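Local coordinates for acetyltransferase (Escherichia coli, PDB 7BYY), which probably transfers the acetyl group of acetyl-CoA to the amino group of glycyl-tRNA, as a GNAT-family toxin of a toxin-antitoxin system, at residues 96-101 with 120-125. The protein carries 1 engineered substitution. Residues are numbered along the deposited sequence; the frame is centred on the assembly and turned at random.
Sequences GVVRLV and CDFFEH
Phe122 points its ring from the helix toward the strand, where Leu100 lies over one face and Val98 meets the edge, two side chains on the same face of the strand. CD1 of Leu100 sits almost squarely over the ring, 3.7 Å from the centroid and 13° off the normal, a clear CH-pi contact. Val98 meets the ring differently: its CG1 comes in near the ring plane, 4.0 Å from CZ of Phe122. Phe122 has its CG anti to the backbone N (chi1 168°), which swings the ring toward the strand and makes CZ the atom common to both contacts, while the backbones stay well apart, 9.1 Å between the CA atoms of Leu100 and Phe122. The tight part is therefore small, three buried apolar residues and 137 Å² in all. The loose side is the helix face turned away from the strand, where Asp121 and Glu124 are partly exposed. The two segments belong to the beta-alpha-beta unit of the GNAT fold, in which helix 114-132 connects the parallel strands 94-105 and 137-142. Phe73 and Cys71 of strand 67-79 and Val138 of strand 137-142 also touch Phe122, while Phe123 turns to helix 174-187 and Val98 packs on Leu133 of the second subunit.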
loop_
_atom_site.group_PDB
_atom_site.type_symbol
_atom_site.label_atom_id
_atom_site.label_comp_id
_atom_site.label_asym_id
_atom_site.label_seq_id
_atom_site.Cartn_x
_atom_site.Cartn_y
_atom_site.Cartn_z
ATOM N N GLY A 96 4.988 1.717 7.103
ATOM C CA GLY A 96 4.012 1.785 6.032
ATOM C C GLY A 96 2.620 1.498 6.555
ATOM O O GLY A 96 2.400 0.501 7.249
ATOM N N VAL A 97 1.678 2.389 6.234
ATOM C CA VAL A 97 0.294 2.275 6.681
ATOM C C VAL A 97 -0.630 2.688 5.542
ATOM O O VAL A 97 -0.202 3.236 4.526
ATOM C CB VAL A 97 -0.008 3.139 7.928
ATOM C CG1 VAL A 97 0.854 2.721 9.115
ATOM C CG2 VAL A 97 0.163 4.618 7.603
ATOM N N VAL A 98 -1.918 2.428 5.735
ATOM C CA VAL A 98 -2.962 2.947 4.860
ATOM C C VAL A 98 -3.581 4.153 5.550
ATOM O O VAL A 98 -4.051 4.050 6.689
ATOM C CB VAL A 98 -4.021 1.880 4.547
ATOM C CG1 VAL A 98 -5.242 2.526 3.906
ATOM C CG2 VAL A 98 -3.437 0.805 3.640
ATOM N N ARG A 99 -3.575 5.300 4.879
ATOM C CA ARG A 99 -4.139 6.511 5.457
ATOM C C ARG A 99 -5.598 6.661 5.048
ATOM O O ARG A 99 -5.930 6.577 3.862
ATOM C CB ARG A 99 -3.354 7.754 5.034
ATOM C CG ARG A 99 -3.983 9.040 5.552
ATOM C CD ARG A 99 -3.181 10.266 5.179
ATOM N NE ARG A 99 -2.770 10.236 3.783
ATOM C CZ ARG A 99 -2.471 11.316 3.070
ATOM N NH1 ARG A 99 -2.547 12.519 3.629
ATOM N NH2 ARG A 99 -2.098 11.190 1.799
ATOM N N LEU A 100 -6.461 6.878 6.038
ATOM C CA LEU A 100 -7.851 7.246 5.800
ATOM C C LEU A 100 -7.919 8.765 5.731
ATOM O O LEU A 100 -7.704 9.450 6.736
ATOM C CB LEU A 100 -8.753 6.697 6.904
ATOM C CG LEU A 100 -10.257 6.754 6.641
ATOM C CD1 LEU A 100 -10.596 5.924 5.423
ATOM C CD2 LEU A 100 -11.039 6.270 7.848
ATOM N N VAL A 101 -8.196 9.298 4.544
ATOM C CA VAL A 101 -8.165 10.742 4.354
ATOM C C VAL A 101 -9.551 11.378 4.405
ATOM O O VAL A 101 -9.652 12.590 4.649
ATOM C CB VAL A 101 -7.451 11.109 3.034
ATOM C CG1 VAL A 101 -6.182 10.285 2.878
ATOM C CG2 VAL A 101 -8.367 10.909 1.848
ATOM N N CYS A 120 -16.350 -0.572 8.671
ATOM C CA CYS A 120 -16.128 -2.012 8.622
ATOM C C CYS A 120 -15.954 -2.500 7.190
ATOM O O CYS A 120 -15.209 -3.457 6.950
ATOM C CB CYS A 120 -17.273 -2.752 9.315
ATOM S SG CYS A 120 -16.912 -3.197 11.039
ATOM N N ASP A 121 -16.618 -1.856 6.225
ATOM C CA ASP A 121 -16.346 -2.177 4.828
ATOM C C ASP A 121 -14.963 -1.692 4.415
ATOM O O ASP A 121 -14.316 -2.313 3.562
ATOM C CB ASP A 121 -17.420 -1.573 3.922
ATOM C CG ASP A 121 -18.738 -2.324 3.999
ATOM O OD1 ASP A 121 -19.802 -1.668 3.970
ATOM O OD2 ASP A 121 -18.708 -3.570 4.098
ATOM N N PHE A 122 -14.493 -0.597 5.011
ATOM C CA PHE A 122 -13.131 -0.142 4.760
ATOM C C PHE A 122 -12.115 -1.055 5.437
ATOM O O PHE A 122 -11.043 -1.318 4.882
ATOM C CB PHE A 122 -12.971 1.300 5.239
ATOM C CG PHE A 122 -11.548 1.768 5.297
ATOM C CD1 PHE A 122 -10.850 2.048 4.132
ATOM C CD2 PHE A 122 -10.909 1.934 6.515
ATOM C CE1 PHE A 122 -9.539 2.482 4.183
ATOM C CE2 PHE A 122 -9.600 2.364 6.572
ATOM C CZ PHE A 122 -8.915 2.642 5.405
ATOM N N PHE A 123 -12.439 -1.548 6.634
ATOM C CA PHE A 123 -11.555 -2.492 7.310
ATOM C C PHE A 123 -11.402 -3.776 6.504
ATOM O O PHE A 123 -10.307 -4.346 6.429
ATOM C CB PHE A 123 -12.085 -2.803 8.711
ATOM C CG PHE A 123 -11.816 -1.720 9.717
ATOM C CD1 PHE A 123 -11.057 -0.609 9.378
ATOM C CD2 PHE A 123 -12.324 -1.811 11.004
ATOM C CE1 PHE A 123 -10.809 0.389 10.305
ATOM C CE2 PHE A 123 -12.079 -0.815 11.934
ATOM C CZ PHE A 123 -11.321 0.285 11.585
ATOM N N GLU A 124 -12.491 -4.247 5.894
ATOM C CA GLU A 124 -12.403 -5.437 5.057
ATOM C C GLU A 124 -11.519 -5.194 3.843
ATOM O O GLU A 124 -10.816 -6.107 3.393
ATOM C CB GLU A 124 -13.797 -5.879 4.618
ATOM C CG GLU A 124 -13.855 -7.315 4.139
ATOM C CD GLU A 124 -13.813 -8.306 5.286
ATOM O OE1 GLU A 124 -14.645 -8.174 6.211
ATOM O OE2 GLU A 124 -12.951 -9.214 5.262
ATOM N N HIS A 125 -11.537 -3.976 3.301
ATOM C CA HIS A 125 -10.658 -3.660 2.184
ATOM C C HIS A 125 -9.210 -3.524 2.635
ATOM O O HIS A 125 -8.293 -3.887 1.886
ATOM C CB HIS A 125 -11.122 -2.380 1.494
ATOM C CG HIS A 125 -10.551 -2.196 0.125
ATOM N ND1 HIS A 125 -10.953 -2.952 -0.956
ATOM C CD2 HIS A 125 -9.599 -1.353 -0.338
ATOM C CE1 HIS A 125 -10.279 -2.575 -2.027
ATOM N NE2 HIS A 125 -9.450 -1.605 -1.680
#